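Local structure of putative lipoprotein GNA1162 (Neisseria meningitidis, 4HRV) at the interface of chains A and B. The protein is a putative lipoprotein of the GNA1162-like (DUF799) family, probably membrane-anchored by its lipid, seen here as a fragment lacking the signal peptide and the C-terminal stretch. Sequence-based numbering; all coordinates share one arbitrary frame. Chains: chain A/B, Putative lipoprotein GNA1162.

Contact 1: the interface of chains A and B. Residues chain A 38, 41-42, 47, 88, 90, 124; chain B 141, 144.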
loop_
_atom_site.group_PDB
_atom_site.type_symbol
_atom_site.label_atom_id
_atom_site.label_comp_id
_atom_site.label_asym_id
_atom_site.label_seq_id
_atom_site.Cartn_x
_atom_site.Cartn_y
_atom_site.Cartn_z
ATOM N N THR A 38 -3.834 10.430 -6.953
ATOM C CA THR A 38 -5.066 9.844 -6.417
ATOM C C THR A 38 -6.145 9.655 -7.481
ATOM O O THR A 38 -7.008 8.789 -7.346
ATOM C CB THR A 38 -5.710 10.706 -5.282
ATOM O OG1 THR A 38 -6.237 11.918 -5.834
ATOM C CG2 THR A 38 -4.706 11.028 -4.179
ATOM N N PRO A 41 -6.527 5.738 -9.226
ATOM C CA PRO A 41 -7.075 4.717 -8.326
ATOM C C PRO A 41 -8.537 4.969 -7.955
ATOM O O PRO A 41 -9.347 4.035 -7.869
ATOM C CB PRO A 41 -6.176 4.830 -7.087
ATOM C CG PRO A 41 -4.903 5.377 -7.595
ATOM C CD PRO A 41 -5.257 6.295 -8.725
ATOM N N LEU A 42 -8.892 6.230 -7.725
ATOM C CA LEU A 42 -10.272 6.537 -7.353
ATOM C C LEU A 42 -11.290 6.287 -8.480
ATOM O O LEU A 42 -12.363 5.724 -8.245
ATOM C CB LEU A 42 -10.387 7.961 -6.809
ATOM C CG LEU A 42 -9.708 8.198 -5.456
ATOM C CD1 LEU A 42 -9.741 9.701 -5.107
ATOM C CD2 LEU A 42 -10.397 7.373 -4.373
ATOM N N TYR A 47 -15.379 5.885 -8.383
ATOM C CA TYR A 47 -15.769 7.216 -7.922
ATOM C C TYR A 47 -15.567 8.260 -8.998
ATOM O O TYR A 47 -14.605 8.201 -9.745
ATOM C CB TYR A 47 -14.957 7.640 -6.701
ATOM C CG TYR A 47 -15.088 6.688 -5.554
ATOM C CD1 TYR A 47 -16.177 6.753 -4.694
ATOM C CD2 TYR A 47 -14.127 5.709 -5.336
ATOM C CE1 TYR A 47 -16.304 5.863 -3.641
ATOM C CE2 TYR A 47 -14.242 4.817 -4.286
ATOM C CZ TYR A 47 -15.332 4.900 -3.446
ATOM O OH TYR A 47 -15.462 4.015 -2.397
ATOM N N LEU A 88 -12.118 13.936 0.379
ATOM C CA LEU A 88 -10.990 13.124 0.780
ATOM C C LEU A 88 -9.880 13.994 1.345
ATOM O O LEU A 88 -9.342 14.840 0.646
ATOM C CB LEU A 88 -10.472 12.298 -0.405
ATOM C CG LEU A 88 -9.286 11.365 -0.118
ATOM C CD1 LEU A 88 -9.632 10.371 0.994
ATOM C CD2 LEU A 88 -8.857 10.627 -1.410
ATOM N N ILE A 90 -6.152 14.012 2.988
ATOM C CA ILE A 90 -4.928 13.257 3.136
ATOM C C ILE A 90 -3.903 14.113 3.863
ATOM O O ILE A 90 -3.798 15.310 3.615
ATOM C CB ILE A 90 -4.352 12.858 1.758
ATOM C CG1 ILE A 90 -5.335 11.963 0.997
ATOM C CG2 ILE A 90 -3.007 12.169 1.917
ATOM C CD1 ILE A 90 -4.991 11.818 -0.494
ATOM N N TRP A 124 -14.790 6.683 5.787
ATOM C CA TRP A 124 -13.669 5.758 5.723
ATOM C C TRP A 124 -12.422 6.415 6.292
ATOM O O TRP A 124 -12.244 7.639 6.221
ATOM C CB TRP A 124 -13.419 5.327 4.270
ATOM C CG TRP A 124 -12.169 4.532 4.083
ATOM C CD1 TRP A 124 -12.025 3.177 4.230
ATOM C CD2 TRP A 124 -10.879 5.035 3.711
ATOM N NE1 TRP A 124 -10.723 2.810 3.965
ATOM C CE2 TRP A 124 -10.000 3.930 3.647
ATOM C CE3 TRP A 124 -10.380 6.310 3.423
ATOM C CZ2 TRP A 124 -8.654 4.065 3.321
ATOM C CZ3 TRP A 124 -9.033 6.436 3.091
ATOM C CH2 TRP A 124 -8.193 5.319 3.037
ATOM N N LEU B 141 -10.383 2.354 -1.434
ATOM C CA LEU B 141 -9.756 3.512 -0.811
ATOM C C LEU B 141 -8.382 3.202 -0.219
ATOM O O LEU B 141 -7.478 4.016 -0.320
ATOM C CB LEU B 141 -10.682 4.107 0.264
ATOM C CG LEU B 141 -12.025 4.576 -0.294
ATOM C CD1 LEU B 141 -12.969 5.042 0.808
ATOM C CD2 LEU B 141 -11.811 5.689 -1.323
HETATM N N MSE B 144 -6.052 3.128 -3.084
HETATM C CA MSE B 144 -5.656 4.434 -3.604
HETATM C C MSE B 144 -4.664 5.111 -2.677
HETATM O O MSE B 144 -3.756 5.784 -3.142
HETATM C CB MSE B 144 -6.858 5.350 -3.874
HETATM C CG MSE B 144 -7.320 6.168 -2.703
HETATM SE SE MSE B 144 -6.255 7.757 -2.239
HETATM C CE MSE B 144 -6.993 7.955 -0.422
#
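B:Leu141 lies over the indole face of A:Trp124, and B:Met144 enters an apolar pocket of chain A beside it. CB of B:Leu141 sits 3.5 Å from the centroid of the six-membered ring of A:Trp124, a CH-pi contact. The two side chains run antiparallel. As a result CD1 of B:Leu141 comes down near the root of the indole, 3.4 Å from CG of A:Trp124. The other methyl, CD2, turns away from the ring. It lies 3.8 Å from CD2 of A:Leu42 and also meets CE2 of A:Tyr47, whose side chain crosses it at about a right angle.

B:Met144 is an engineered selenomethionine; the natural residue is alanine, so the long side chain is not native here. Its CG stands between the backbone N and the carbonyl carbon (chi1 87°), and the chain bends again at chi2 (77°). Its CG packs 3.7 Å from CD2 of A:Leu42. The selenium passes by CG2 of A:Thr38, 4.1 Å away. The terminal CE meets CD2 of A:Leu88 tip to tip at 3.4 Å, a tight contact. CB of B:Met144 is also close to CB of A:Pro41, at 3.3 Å.

CD1 of A:Ile90 flanks the methyl CE of B:Met144 more loosely. B:Leu141 and the engineered B:Met144, from the first turns of helix 139-154, reach between helix 34-44 and strands 86-96 and 122-132 of chain A.

Contact 2: the interface of chains A and B. Residues chain A 127, 149-150, 153; chain B 108, 130, 142.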
loop_
_atom_site.group_PDB
_atom_site.type_symbol
_atom_site.label_atom_id
_atom_site.label_comp_id
_atom_site.label_asym_id
_atom_site.label_seq_id
_atom_site.Cartn_x
_atom_site.Cartn_y
_atom_site.Cartn_z
ATOM N N SER A 127 -4.530 4.416 6.929
ATOM C CA SER A 127 -3.186 4.966 6.895
ATOM C C SER A 127 -2.192 3.936 6.377
ATOM O O SER A 127 -2.468 2.732 6.392
ATOM C CB SER A 127 -2.770 5.517 8.266
ATOM O OG SER A 127 -2.594 4.489 9.218
ATOM N N VAL A 149 -0.067 -6.730 0.749
ATOM C CA VAL A 149 -0.565 -6.366 2.074
ATOM C C VAL A 149 -2.043 -5.938 2.015
ATOM O O VAL A 149 -2.834 -6.294 2.888
ATOM C CB VAL A 149 0.299 -5.271 2.746
ATOM C CG1 VAL A 149 -0.364 -4.768 4.021
ATOM C CG2 VAL A 149 1.680 -5.814 3.068
ATOM N N VAL A 150 -2.406 -5.183 0.982
ATOM C CA VAL A 150 -3.804 -4.782 0.808
ATOM C C VAL A 150 -4.694 -5.995 0.502
ATOM O O VAL A 150 -5.825 -6.084 0.989
ATOM C CB VAL A 150 -3.970 -3.695 -0.276
ATOM C CG1 VAL A 150 -5.449 -3.377 -0.495
ATOM C CG2 VAL A 150 -3.219 -2.429 0.127
ATOM N N ILE A 153 -5.538 -7.658 3.758
ATOM C CA ILE A 153 -6.539 -6.959 4.564
ATOM C C ILE A 153 -7.936 -7.134 3.981
ATOM O O ILE A 153 -8.919 -7.266 4.718
ATOM C CB ILE A 153 -6.227 -5.464 4.701
ATOM C CG1 ILE A 153 -4.860 -5.273 5.350
ATOM C CG2 ILE A 153 -7.312 -4.767 5.531
ATOM C CD1 ILE A 153 -4.322 -3.868 5.289
ATOM N N VAL B 108 -2.016 -4.544 9.074
ATOM C CA VAL B 108 -1.153 -5.569 8.498
ATOM C C VAL B 108 0.179 -4.921 8.140
ATOM O O VAL B 108 0.208 -3.859 7.526
ATOM C CB VAL B 108 -1.753 -6.204 7.229
ATOM C CG1 VAL B 108 -0.822 -7.322 6.704
ATOM C CG2 VAL B 108 -3.103 -6.785 7.532
ATOM N N ILE B 130 0.037 -1.148 6.969
ATOM C CA ILE B 130 -1.186 -0.533 6.493
ATOM C C ILE B 130 -2.290 -0.782 7.501
ATOM O O ILE B 130 -2.428 -1.895 8.024
ATOM C CB ILE B 130 -1.550 -1.088 5.117
ATOM C CG1 ILE B 130 -0.495 -0.650 4.102
ATOM C CG2 ILE B 130 -2.901 -0.603 4.689
ATOM C CD1 ILE B 130 -0.559 -1.389 2.790
ATOM N N LEU B 142 -8.229 2.045 0.424
ATOM C CA LEU B 142 -6.926 1.655 0.955
ATOM C C LEU B 142 -5.945 1.493 -0.190
ATOM O O LEU B 142 -4.784 1.881 -0.090
ATOM C CB LEU B 142 -7.008 0.340 1.729
ATOM C CG LEU B 142 -6.537 0.332 3.189
ATOM C CD1 LEU B 142 -6.044 -1.064 3.568
ATOM C CD2 LEU B 142 -5.464 1.361 3.444
#
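A:Ile153 and A:Val149 pack against B:Val108 and B:Ile130, a helix-on-sheet contact between two copies of this GNA1162-like protein. Helix 139-155 of chain A lies against strands 104-116 and 122-133 of chain B.

Most of the packing is between aliphatic side chains. CD1 of A:Ile153 reaches 3.6 Å from CG2 of B:Ile130, the two side chains meeting at a slant. The same methyl is 3.7 Å from CD1 of B:Leu142, which approaches at about a right angle from helix 139-154. A:Ile153 and B:Val108 lie alongside each other, pointing opposite ways; their shortest modelled separation is doubtful. CG1 of A:Val149 lies anti to the backbone N (chi1 171°) and points at the sheet. It is 3.7 Å from CG1 of B:Val108 and 3.6 Å from CD1 of B:Ile130. The CD1 methyl of B:Ile130 also meets CG2 of A:Val150 at 3.9 Å. It therefore touches two successive valines of the helix.

Backbone carbonyls add two contacts. CG1 of A:Val149 lies 3.7 Å from the carbonyl O of B:Val108. At the edge of the patch, the carbonyl O of A:Ser127, on strand 122-132, is 3.5 Å from CA of B:Ile130.

Contact 3: the interface of chains A and B. Residues chain A 130, 142, 146; chain B 128, 146, 149-150.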
loop_
_atom_site.group_PDB
_atom_site.type_symbol
_atom_site.label_atom_id
_atom_site.label_comp_id
_atom_site.label_asym_id
_atom_site.label_seq_id
_atom_site.Cartn_x
_atom_site.Cartn_y
_atom_site.Cartn_z
ATOM N N ILE A 130 5.347 3.206 4.377
ATOM C CA ILE A 130 6.109 2.396 3.432
ATOM C C ILE A 130 7.572 2.821 3.397
ATOM O O ILE A 130 7.887 4.020 3.387
ATOM C CB ILE A 130 5.490 2.452 2.024
ATOM C CG1 ILE A 130 4.064 1.904 2.071
ATOM C CG2 ILE A 130 6.300 1.631 1.048
ATOM C CD1 ILE A 130 3.316 2.064 0.778
ATOM N N LEU A 142 8.154 -2.557 -4.732
ATOM C CA LEU A 142 7.401 -1.892 -3.675
ATOM C C LEU A 142 5.904 -2.030 -3.928
ATOM O O LEU A 142 5.125 -2.256 -3.003
ATOM C CB LEU A 142 7.767 -0.415 -3.572
ATOM C CG LEU A 142 8.151 0.028 -2.160
ATOM C CD1 LEU A 142 7.872 1.506 -1.965
ATOM C CD2 LEU A 142 7.442 -0.811 -1.115
ATOM N N VAL A 146 3.063 -3.715 -1.321
ATOM C CA VAL A 146 1.855 -3.056 -0.802
ATOM C C VAL A 146 0.583 -3.718 -1.295
ATOM O O VAL A 146 -0.381 -3.835 -0.556
ATOM C CB VAL A 146 1.780 -1.521 -1.088
ATOM C CG1 VAL A 146 2.939 -0.799 -0.438
ATOM C CG2 VAL A 146 1.729 -1.240 -2.584
ATOM N N ALA B 128 6.018 -2.509 4.519
ATOM C CA ALA B 128 4.772 -1.771 4.435
ATOM C C ALA B 128 3.933 -2.116 5.641
ATOM O O ALA B 128 3.861 -3.277 6.057
ATOM C CB ALA B 128 4.036 -2.120 3.152
ATOM N N VAL B 146 -2.358 3.526 -0.580
ATOM C CA VAL B 146 -1.039 2.915 -0.686
ATOM C C VAL B 146 -0.456 3.306 -2.022
ATOM O O VAL B 146 0.737 3.542 -2.144
ATOM C CB VAL B 146 -1.059 1.353 -0.528
ATOM C CG1 VAL B 146 -1.881 0.945 0.669
ATOM C CG2 VAL B 146 -1.592 0.677 -1.780
ATOM N N VAL B 149 1.023 6.675 -1.828
ATOM C CA VAL B 149 2.247 6.721 -1.051
ATOM C C VAL B 149 3.418 6.154 -1.861
ATOM O O VAL B 149 4.521 6.685 -1.815
ATOM C CB VAL B 149 2.102 6.016 0.307
ATOM C CG1 VAL B 149 3.470 5.843 0.954
ATOM C CG2 VAL B 149 1.161 6.820 1.211
ATOM N N VAL B 150 3.165 5.101 -2.625
ATOM C CA VAL B 150 4.231 4.530 -3.455
ATOM C C VAL B 150 4.640 5.519 -4.550
ATOM O O VAL B 150 5.814 5.618 -4.903
ATOM C CB VAL B 150 3.837 3.166 -4.050
ATOM C CG1 VAL B 150 4.844 2.733 -5.113
ATOM C CG2 VAL B 150 3.768 2.125 -2.951
#
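An antiparallel beta bridge links the two chains here, pairing A:Ile130 of strand 122-132 with B:Ala128 of strand 122-133. The bridge places the two strands side by side, so the sheets probably run on from one copy to the other. The last helix of the fragment (139-155 in chain A, 139-154 in chain B) packs against them from each copy.

A:Ile130 repeats, by the two-fold symmetry, the packing of its chain B copy. Its CD1 touches CG2 of B:Val150 and CG1 of B:Val149, each at 3.8 Å. The extended chain (chi2 173°) carries this methyl to the partner helix.

A:Val146 extends the apolar layer from the helix of its own chain. Its two methyls have different neighbours. CG1 is anti to the carbonyl carbon (chi1 -61°) and packs 3.9 Å from CG2 of B:Val150. It also lies 4.0 Å from CB of B:Ala128, so this methyl spans the partner helix and the partner strand. The distal end of A:Leu142 borders the same group, with CD1 4.3 Å from CG2 of B:Val150.

The two copies of Val146 face each other near the two-fold axis. They lie flank to flank and point opposite ways, with CB of A:Val146 4.1 Å from CB of B:Val146. CG2 of A:Val146 lies 3.9 Å from CG2 of B:Val146.

Contacts 2 and 3 are neighbours, with C-alpha centres about 9 Å apart. Contact 1 lies about 14 Å from contact 2 and 15 Å from contact 3. The last helix of the fragment takes part in all three, as does the strand starting at residue 122. Contact 1 uses the start of the chain B helix. Contact 2 uses the later turns of the chain A helix and B:Leu142. Residues 130, 142, 149 and 150 recur in contact 3 with the chains exchanged. The result is a reciprocal helix-and-sheet dimer in the crystal, though the structure alone does not show that it forms in the cell.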